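Local atomic coordinates of glutathione peroxidase-like protein (Trypanosoma brucei, PDB entry 3DWV), a protein that probably reduces hydroperoxides with electrons supplied by tryparedoxin, as a peroxidase of the glutathione peroxidase family with a thioredoxin-like fold. Residues 83-94 with 113-123; 20-31 with 127-135. The protein carries 1 engineered substitution. All blocks are in the same frame, centred on the assembly; numbering follows the deposited sequence.

How the interactions relate
Both contacts belong to one thioredoxin-like domain, with centres about 15 Å apart. Along the chain the order is 20-31, 83-94, 113-123 and 127-135, so interaction 1 falls entirely between the two halves of interaction 2. Interaction 1 adds a loop to the outer edge of strand 81-86, whose other side pairs with strand 49-54. The two contacts meet through a backbone hydrogen bond between Asn120 and His127, a hydrogen bond from Lys134 NZ to Val121 O, and packing of Phe85 on Leu129. Loop 113-123 thus flanks the edge strand and then leads into helix 128-136, against which the first modelled residues pack in interaction 2. The side chain of Lys118 is about 11 Å from that of Cys58, the predicted active-site residue.

Interaction 1 of 2, residues 83-94 with 113-123; sequences LAFPSNQFGGQE and FPIMAKINVNG. Engineered in segment 83-94: Ser87 (natural residue Cys).
Ala84 and Ser87 each make a single parallel bridge, to Ile115 and Ile119, and a one-residue shift in register between them splits 83-94 and 113-123 into two short ladders. Ala84 N donates to Pro114 O (2.9 Å) while Met116 N returns a bond to Ala84 O; farther on, Ile119 N meets Pro86 O and Asn88 N meets Ile119 O. Pro86, having no N-H to satisfy, fits between the ladders. The flexible Met116 chain, bent at chi2 (-70°), lays CG over one face of the Phe85 ring, 4.0 Å from its centroid.

Beyond the strand the contact becomes polar, centred on the buried Glu94. Its OE1 accepts Val121 N on the syn lone pair (2.9 Å) and, on the anti one, the hydroxyl OG of Ser87, an engineered serine in place of the natural cysteine. OE2 takes three donors: Gln93 NE2, Asn122 N, and Asn120 ND2 from above the carboxylate plane (3.0 Å). An amide suits position 120, because ND2 also reaches Phe90 O (2.9 Å). Its OD1 receives Asn88 ND2 from above the carbonyl plane, the two amides standing 81° apart. Asn122 ND2 binds Gln93 O and also Ile146 O. Four donors besides the engineered hydroxyl surround the buried carboxylate, which would be expected to favour its ionised form and is consistent with a well-held turn after the strand.

Interaction 2 of 2, residues 20-31 with 127-135; sequences MSAASSIFDFEV and HPLYEYMKK
Tyr132 and Phe29 come together on the flank of the helix through their first torsions: Tyr132 CG lies anti to the backbone N (chi1 170°), which carries the phenol out from the helix, and Phe29 CG lies anti to its carbonyl carbon (chi1 -60°), so that the phenyl CZ reaches Tyr132 CB. Their planes are only 26° from parallel, but the rings are slid apart, with centroids 5.1 Å from each other, so there is little overlap. One face of the phenyl rests over Leu129 CA, 3.9 Å from the ring centroid. A flat residue suits this place, since it can lie against helix backbone and side chains together.

Around Tyr132 segment 20-31 bends in a type I turn from Met20 to Ala23. The small Ala23 sets CB 3.9 Å from Tyr132 CD1. The pliable Met20 brings SD to 3.9 Å from Tyr132 CB, and Ile26 CG2 approaches Tyr132 CE2 while also packing beside Leu129.

The polar part of the contact runs through His127. ND1 accepts from Leu129 N, which lies in the plane of the ring (2.9 Å), and at another edge of the same ring NE2 makes a weak bond to Glu30 O (2.8 Å). Imidazole suits the task because it can accept at one nitrogen and donate at the other.

His127 is thus a histidine N-cap that also makes a weak link to Glu30 of segment 20-31. Tyr130 and Met133 of helix 128-136 reach strands 49-54 and 152-155, making the arrangement a helix-on-sheet layer of the thioredoxin-like fold with the first modelled residues packed along the helix flank.

Interaction 1 of 2, residues 83-94 with 113-123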
# COMPACT_ATOMS: atom_id res chain seq x y z
N LEU A 83 -0.61 5.03 3.92
CA LEU A 83 -0.61 3.93 4.87
C LEU A 83 0.25 2.79 4.34
O LEU A 83 0.12 2.50 3.13
CB LEU A 83 -2.02 3.36 5.05
CG LEU A 83 -3.08 4.34 5.56
CD1 LEU A 83 -4.42 3.62 5.72
CD2 LEU A 83 -2.71 4.92 6.92
N ALA A 84 1.05 2.14 5.19
CA ALA A 84 1.91 1.06 4.72
C ALA A 84 1.52 -0.28 5.35
O ALA A 84 1.47 -0.36 6.56
CB ALA A 84 3.39 1.34 5.02
N PHE A 85 1.28 -1.29 4.50
CA PHE A 85 1.04 -2.64 4.98
C PHE A 85 2.27 -3.51 4.74
O PHE A 85 2.56 -3.79 3.55
CB PHE A 85 -0.15 -3.29 4.24
CG PHE A 85 -1.49 -2.77 4.73
CD1 PHE A 85 -2.01 -1.62 4.17
CD2 PHE A 85 -2.23 -3.43 5.70
CE1 PHE A 85 -3.25 -1.14 4.55
CE2 PHE A 85 -3.46 -2.95 6.10
CZ PHE A 85 -3.97 -1.80 5.53
N PRO A 86 3.03 -3.89 5.75
CA PRO A 86 4.17 -4.78 5.50
C PRO A 86 3.72 -6.22 5.26
O PRO A 86 2.78 -6.68 5.92
CB PRO A 86 4.99 -4.68 6.79
CG PRO A 86 4.43 -3.49 7.51
CD PRO A 86 2.96 -3.48 7.17
N SER A 87 4.37 -6.90 4.33
CA SER A 87 4.07 -8.31 4.07
C SER A 87 4.61 -9.18 5.20
O SER A 87 5.72 -8.94 5.69
CB SER A 87 4.68 -8.80 2.77
OG SER A 87 4.52 -10.23 2.67
N ASN A 88 3.88 -10.23 5.59
CA ASN A 88 4.42 -11.17 6.57
C ASN A 88 5.36 -12.19 5.95
O ASN A 88 5.83 -13.12 6.64
CB ASN A 88 3.28 -11.90 7.29
CG ASN A 88 2.47 -12.75 6.34
OD1 ASN A 88 2.81 -13.00 5.19
ND2 ASN A 88 1.31 -13.26 6.80
N GLN A 89 5.64 -12.07 4.64
CA GLN A 89 6.58 -12.94 3.93
C GLN A 89 6.25 -14.41 4.00
O GLN A 89 7.09 -15.27 3.73
CB GLN A 89 8.01 -12.75 4.46
CG GLN A 89 8.45 -11.30 4.30
CD GLN A 89 8.46 -10.76 2.89
OE1 GLN A 89 8.80 -11.51 1.97
NE2 GLN A 89 8.10 -9.50 2.70
N PHE A 90 5.03 -14.75 4.36
CA PHE A 90 4.69 -16.16 4.54
C PHE A 90 4.18 -16.82 3.26
O PHE A 90 3.20 -16.30 2.69
CB PHE A 90 3.55 -16.27 5.57
CG PHE A 90 3.23 -17.73 5.86
CD1 PHE A 90 4.19 -18.57 6.40
CD2 PHE A 90 1.99 -18.27 5.55
CE1 PHE A 90 3.93 -19.90 6.65
CE2 PHE A 90 1.70 -19.60 5.82
CZ PHE A 90 2.66 -20.44 6.38
N GLY A 91 4.78 -17.92 2.83
CA GLY A 91 4.12 -18.74 1.82
C GLY A 91 4.71 -18.82 0.43
O GLY A 91 4.28 -19.64 -0.42
N GLY A 92 5.71 -18.00 0.14
CA GLY A 92 6.46 -18.10 -1.10
C GLY A 92 5.96 -17.19 -2.20
O GLY A 92 6.68 -16.94 -3.19
N GLN A 93 4.78 -16.64 -2.05
CA GLN A 93 4.16 -15.89 -3.13
C GLN A 93 4.01 -14.41 -2.84
O GLN A 93 3.31 -13.72 -3.60
CB GLN A 93 2.76 -16.49 -3.40
CG GLN A 93 1.74 -16.09 -2.35
CD GLN A 93 2.01 -16.62 -0.95
OE1 GLN A 93 2.26 -17.80 -0.78
NE2 GLN A 93 2.02 -15.78 0.09
N GLU A 94 4.68 -13.92 -1.78
CA GLU A 94 4.56 -12.48 -1.46
C GLU A 94 5.38 -11.63 -2.42
O GLU A 94 6.22 -12.13 -3.19
CB GLU A 94 4.98 -12.27 -0.00
CG GLU A 94 3.93 -12.90 0.94
CD GLU A 94 2.59 -12.19 0.85
OE1 GLU A 94 2.51 -11.00 1.27
OE2 GLU A 94 1.64 -12.86 0.39
N PHE A 113 5.10 7.90 8.07
CA PHE A 113 3.65 7.65 7.88
C PHE A 113 3.25 6.39 8.64
O PHE A 113 4.16 5.64 9.02
CB PHE A 113 3.31 7.54 6.40
CG PHE A 113 4.31 6.83 5.51
CD1 PHE A 113 4.33 5.46 5.42
CD2 PHE A 113 5.25 7.47 4.75
CE1 PHE A 113 5.19 4.73 4.62
CE2 PHE A 113 6.13 6.81 3.92
CZ PHE A 113 6.15 5.41 3.85
N PRO A 114 1.97 6.12 8.88
CA PRO A 114 1.54 4.90 9.59
C PRO A 114 1.86 3.59 8.89
O PRO A 114 1.67 3.40 7.69
CB PRO A 114 0.01 5.04 9.66
CG PRO A 114 -0.16 6.55 9.70
CD PRO A 114 0.81 7.01 8.61
N ILE A 115 2.31 2.66 9.75
CA ILE A 115 2.59 1.30 9.29
C ILE A 115 1.68 0.35 10.07
O ILE A 115 1.53 0.43 11.29
CB ILE A 115 4.05 0.87 9.47
CG1 ILE A 115 5.04 1.87 8.87
CG2 ILE A 115 4.31 -0.52 8.93
CD1 ILE A 115 6.43 1.80 9.44
N MET A 116 1.06 -0.52 9.31
CA MET A 116 0.05 -1.40 9.88
C MET A 116 0.67 -2.73 10.31
O MET A 116 1.87 -2.99 10.11
CB MET A 116 -1.12 -1.56 8.90
CG MET A 116 -1.74 -0.22 8.47
SD MET A 116 -2.66 0.62 9.79
CE MET A 116 -1.60 2.01 10.17
N ALA A 117 -0.16 -3.58 10.94
CA ALA A 117 0.35 -4.93 11.23
C ALA A 117 0.58 -5.73 9.95
O ALA A 117 -0.14 -5.46 8.96
CB ALA A 117 -0.66 -5.71 12.07
N LYS A 118 1.51 -6.69 9.96
CA LYS A 118 1.86 -7.54 8.81
C LYS A 118 0.69 -8.38 8.36
O LYS A 118 -0.09 -8.87 9.19
CB LYS A 118 3.02 -8.48 9.17
CG LYS A 118 4.32 -7.68 9.32
CD LYS A 118 5.57 -8.51 9.57
CE LYS A 118 6.80 -7.80 8.99
NZ LYS A 118 8.07 -8.22 9.64
N ILE A 119 0.56 -8.53 7.04
CA ILE A 119 -0.51 -9.21 6.36
C ILE A 119 -0.02 -10.01 5.15
O ILE A 119 1.09 -9.73 4.68
CB ILE A 119 -1.52 -8.18 5.83
CG1 ILE A 119 -0.93 -7.29 4.72
CG2 ILE A 119 -2.07 -7.29 6.93
CD1 ILE A 119 -2.03 -6.58 3.94
N ASN A 120 -0.80 -10.96 4.66
CA ASN A 120 -0.48 -11.57 3.34
C ASN A 120 -1.10 -10.67 2.28
O ASN A 120 -2.27 -10.26 2.47
CB ASN A 120 -1.00 -13.01 3.14
CG ASN A 120 -0.05 -14.09 3.65
OD1 ASN A 120 -0.28 -14.69 4.72
ND2 ASN A 120 1.02 -14.33 2.88
N VAL A 121 -0.32 -10.35 1.22
CA VAL A 121 -1.04 -9.50 0.25
C VAL A 121 -1.36 -10.37 -0.98
O VAL A 121 -2.21 -9.92 -1.75
CB VAL A 121 -0.30 -8.26 -0.18
CG1 VAL A 121 -0.10 -7.28 0.98
CG2 VAL A 121 1.07 -8.60 -0.73
N ASN A 122 -0.68 -11.52 -1.10
CA ASN A 122 -1.04 -12.48 -2.15
C ASN A 122 -1.41 -13.86 -1.56
O ASN A 122 -1.27 -14.09 -0.35
CB ASN A 122 0.09 -12.64 -3.16
CG ASN A 122 0.44 -11.37 -3.89
OD1 ASN A 122 -0.44 -10.59 -4.25
ND2 ASN A 122 1.74 -11.21 -4.19
N GLY A 123 -1.89 -14.78 -2.39
CA GLY A 123 -2.17 -16.13 -1.99
C GLY A 123 -3.52 -16.35 -1.34
O GLY A 123 -4.35 -15.42 -1.22
O HOH W 1 0.47 -11.99 9.49

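Interaction 2 of 2, residues 20-31 with 127-135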
# COMPACT_ATOMS: atom_id res chain seq x y z
N MET A 20 -17.94 -10.02 -0.06
CA MET A 20 -17.18 -9.10 -0.89
C MET A 20 -17.98 -8.42 -2.00
O MET A 20 -17.64 -7.33 -2.50
CB MET A 20 -16.05 -9.90 -1.54
CG MET A 20 -15.21 -9.11 -2.51
SD MET A 20 -14.14 -7.91 -1.68
CE MET A 20 -12.94 -9.00 -0.88
N SER A 21 -19.05 -9.12 -2.41
CA SER A 21 -19.94 -8.59 -3.44
C SER A 21 -20.61 -7.30 -3.01
O SER A 21 -21.18 -6.49 -3.75
CB SER A 21 -21.02 -9.62 -3.79
OG SER A 21 -21.84 -9.98 -2.67
N ALA A 22 -20.59 -6.99 -1.70
CA ALA A 22 -21.23 -5.70 -1.43
C ALA A 22 -20.15 -4.65 -1.14
O ALA A 22 -20.48 -3.46 -0.97
CB ALA A 22 -22.27 -5.87 -0.34
N ALA A 23 -18.88 -5.06 -1.13
CA ALA A 23 -17.84 -4.05 -0.90
C ALA A 23 -17.90 -2.87 -1.86
O ALA A 23 -18.02 -3.01 -3.07
CB ALA A 23 -16.45 -4.67 -1.03
N SER A 24 -17.79 -1.66 -1.33
CA SER A 24 -17.90 -0.49 -2.18
C SER A 24 -16.84 0.57 -1.82
O SER A 24 -16.76 1.61 -2.47
CB SER A 24 -19.29 0.15 -2.05
OG SER A 24 -19.46 0.69 -0.74
N SER A 25 -16.05 0.27 -0.77
CA SER A 25 -14.93 1.15 -0.43
C SER A 25 -13.94 0.42 0.48
O SER A 25 -14.31 -0.62 1.02
CB SER A 25 -15.36 2.45 0.24
OG SER A 25 -15.54 2.35 1.63
N ILE A 26 -12.75 1.01 0.66
CA ILE A 26 -11.81 0.32 1.59
C ILE A 26 -12.32 0.28 3.01
O ILE A 26 -11.87 -0.49 3.86
CB ILE A 26 -10.46 1.06 1.57
CG1 ILE A 26 -10.54 2.52 2.08
CG2 ILE A 26 -9.81 0.97 0.20
CD1 ILE A 26 -9.18 3.13 2.32
N PHE A 27 -13.25 1.16 3.34
CA PHE A 27 -13.68 1.34 4.75
C PHE A 27 -14.56 0.18 5.19
O PHE A 27 -15.01 0.15 6.34
CB PHE A 27 -14.40 2.69 4.94
CG PHE A 27 -13.48 3.85 4.56
CD1 PHE A 27 -12.30 4.07 5.24
CD2 PHE A 27 -13.82 4.69 3.51
CE1 PHE A 27 -11.46 5.12 4.89
CE2 PHE A 27 -13.00 5.75 3.16
CZ PHE A 27 -11.83 5.95 3.85
N ASP A 28 -14.84 -0.73 4.27
CA ASP A 28 -15.58 -1.95 4.58
C ASP A 28 -14.67 -3.03 5.20
O ASP A 28 -15.20 -4.11 5.47
CB ASP A 28 -16.29 -2.51 3.34
CG ASP A 28 -17.49 -1.72 2.86
OD1 ASP A 28 -18.28 -1.23 3.70
OD2 ASP A 28 -17.69 -1.61 1.63
N PHE A 29 -13.37 -2.75 5.36
CA PHE A 29 -12.38 -3.77 5.69
C PHE A 29 -11.71 -3.52 7.03
O PHE A 29 -11.55 -2.37 7.42
CB PHE A 29 -11.33 -3.88 4.55
CG PHE A 29 -11.99 -4.26 3.23
CD1 PHE A 29 -12.14 -5.60 2.90
CD2 PHE A 29 -12.47 -3.31 2.32
CE1 PHE A 29 -12.76 -6.01 1.74
CE2 PHE A 29 -13.10 -3.69 1.13
CZ PHE A 29 -13.27 -5.06 0.84
N GLU A 30 -11.38 -4.65 7.70
CA GLU A 30 -10.75 -4.64 9.02
C GLU A 30 -9.27 -4.36 8.94
O GLU A 30 -8.59 -5.06 8.15
CB GLU A 30 -10.92 -6.02 9.69
CG GLU A 30 -10.43 -5.98 11.13
CD GLU A 30 -10.88 -7.19 11.94
OE1 GLU A 30 -11.12 -8.24 11.29
OE2 GLU A 30 -10.99 -7.13 13.19
N VAL A 31 -8.76 -3.39 9.68
CA VAL A 31 -7.32 -3.10 9.72
C VAL A 31 -6.89 -3.00 11.17
O VAL A 31 -7.44 -2.30 12.04
CB VAL A 31 -7.01 -1.80 8.93
CG1 VAL A 31 -5.57 -1.38 9.02
CG2 VAL A 31 -7.43 -1.94 7.44
N HIS A 127 -5.18 -10.73 2.57
CA HIS A 127 -6.10 -9.89 3.33
C HIS A 127 -7.23 -9.38 2.43
O HIS A 127 -6.99 -8.90 1.31
CB HIS A 127 -5.34 -8.72 3.96
CG HIS A 127 -6.16 -7.86 4.90
ND1 HIS A 127 -7.33 -7.19 4.60
CD2 HIS A 127 -5.90 -7.55 6.20
CE1 HIS A 127 -7.75 -6.52 5.68
NE2 HIS A 127 -6.87 -6.74 6.68
N PRO A 128 -8.47 -9.47 2.87
CA PRO A 128 -9.58 -9.05 1.97
C PRO A 128 -9.46 -7.63 1.47
O PRO A 128 -9.94 -7.42 0.33
CB PRO A 128 -10.84 -9.25 2.84
CG PRO A 128 -10.46 -10.33 3.82
CD PRO A 128 -8.98 -10.05 4.13
N LEU A 129 -8.86 -6.70 2.19
CA LEU A 129 -8.75 -5.34 1.65
C LEU A 129 -7.90 -5.39 0.40
O LEU A 129 -8.20 -4.67 -0.56
CB LEU A 129 -8.18 -4.36 2.69
CG LEU A 129 -7.56 -3.04 2.21
CD1 LEU A 129 -8.60 -1.95 2.01
CD2 LEU A 129 -6.53 -2.57 3.23
N TYR A 130 -6.85 -6.22 0.40
CA TYR A 130 -5.98 -6.35 -0.77
C TYR A 130 -6.74 -7.06 -1.90
O TYR A 130 -6.67 -6.71 -3.09
CB TYR A 130 -4.63 -7.04 -0.38
CG TYR A 130 -3.64 -5.91 -0.18
CD1 TYR A 130 -3.57 -5.24 1.04
CD2 TYR A 130 -2.82 -5.51 -1.21
CE1 TYR A 130 -2.69 -4.20 1.22
CE2 TYR A 130 -1.95 -4.45 -1.02
CZ TYR A 130 -1.87 -3.79 0.20
OH TYR A 130 -1.00 -2.74 0.41
N GLU A 131 -7.51 -8.10 -1.58
CA GLU A 131 -8.31 -8.77 -2.61
C GLU A 131 -9.24 -7.77 -3.25
O GLU A 131 -9.38 -7.78 -4.50
CB GLU A 131 -9.04 -9.97 -2.00
CG GLU A 131 -7.89 -10.96 -1.62
CD GLU A 131 -7.22 -11.52 -2.85
OE1 GLU A 131 -7.76 -12.59 -3.25
OE2 GLU A 131 -6.21 -11.08 -3.49
N TYR A 132 -9.81 -6.91 -2.41
CA TYR A 132 -10.65 -5.85 -3.03
C TYR A 132 -9.89 -4.86 -3.88
O TYR A 132 -10.32 -4.54 -5.00
CB TYR A 132 -11.38 -5.15 -1.87
CG TYR A 132 -12.10 -3.87 -2.28
CD1 TYR A 132 -13.24 -3.88 -3.10
CD2 TYR A 132 -11.62 -2.64 -1.84
CE1 TYR A 132 -13.87 -2.69 -3.46
CE2 TYR A 132 -12.22 -1.46 -2.19
CZ TYR A 132 -13.34 -1.50 -3.00
OH TYR A 132 -13.91 -0.28 -3.32
N MET A 133 -8.77 -4.28 -3.40
CA MET A 133 -8.06 -3.27 -4.19
C MET A 133 -7.49 -3.90 -5.46
O MET A 133 -7.54 -3.29 -6.54
CB MET A 133 -6.92 -2.65 -3.35
CG MET A 133 -7.44 -1.81 -2.20
SD MET A 133 -6.13 -0.90 -1.34
CE MET A 133 -4.93 -2.14 -0.89
N LYS A 134 -6.96 -5.14 -5.35
CA LYS A 134 -6.35 -5.80 -6.51
C LYS A 134 -7.35 -6.11 -7.60
O LYS A 134 -7.05 -6.06 -8.81
CB LYS A 134 -5.66 -7.10 -6.06
CG LYS A 134 -4.40 -6.87 -5.22
CD LYS A 134 -4.13 -8.09 -4.33
CE LYS A 134 -3.66 -9.28 -5.12
NZ LYS A 134 -3.44 -10.47 -4.23
N LYS A 135 -8.58 -6.49 -7.18
CA LYS A 135 -9.52 -6.82 -8.26
C LYS A 135 -10.10 -5.52 -8.79
O LYS A 135 -10.44 -5.46 -9.99
CB LYS A 135 -10.57 -7.82 -7.85
CG LYS A 135 -11.60 -7.34 -6.84
CD LYS A 135 -12.93 -8.05 -7.09
CE LYS A 135 -13.96 -7.63 -6.05
NZ LYS A 135 -13.41 -7.84 -4.69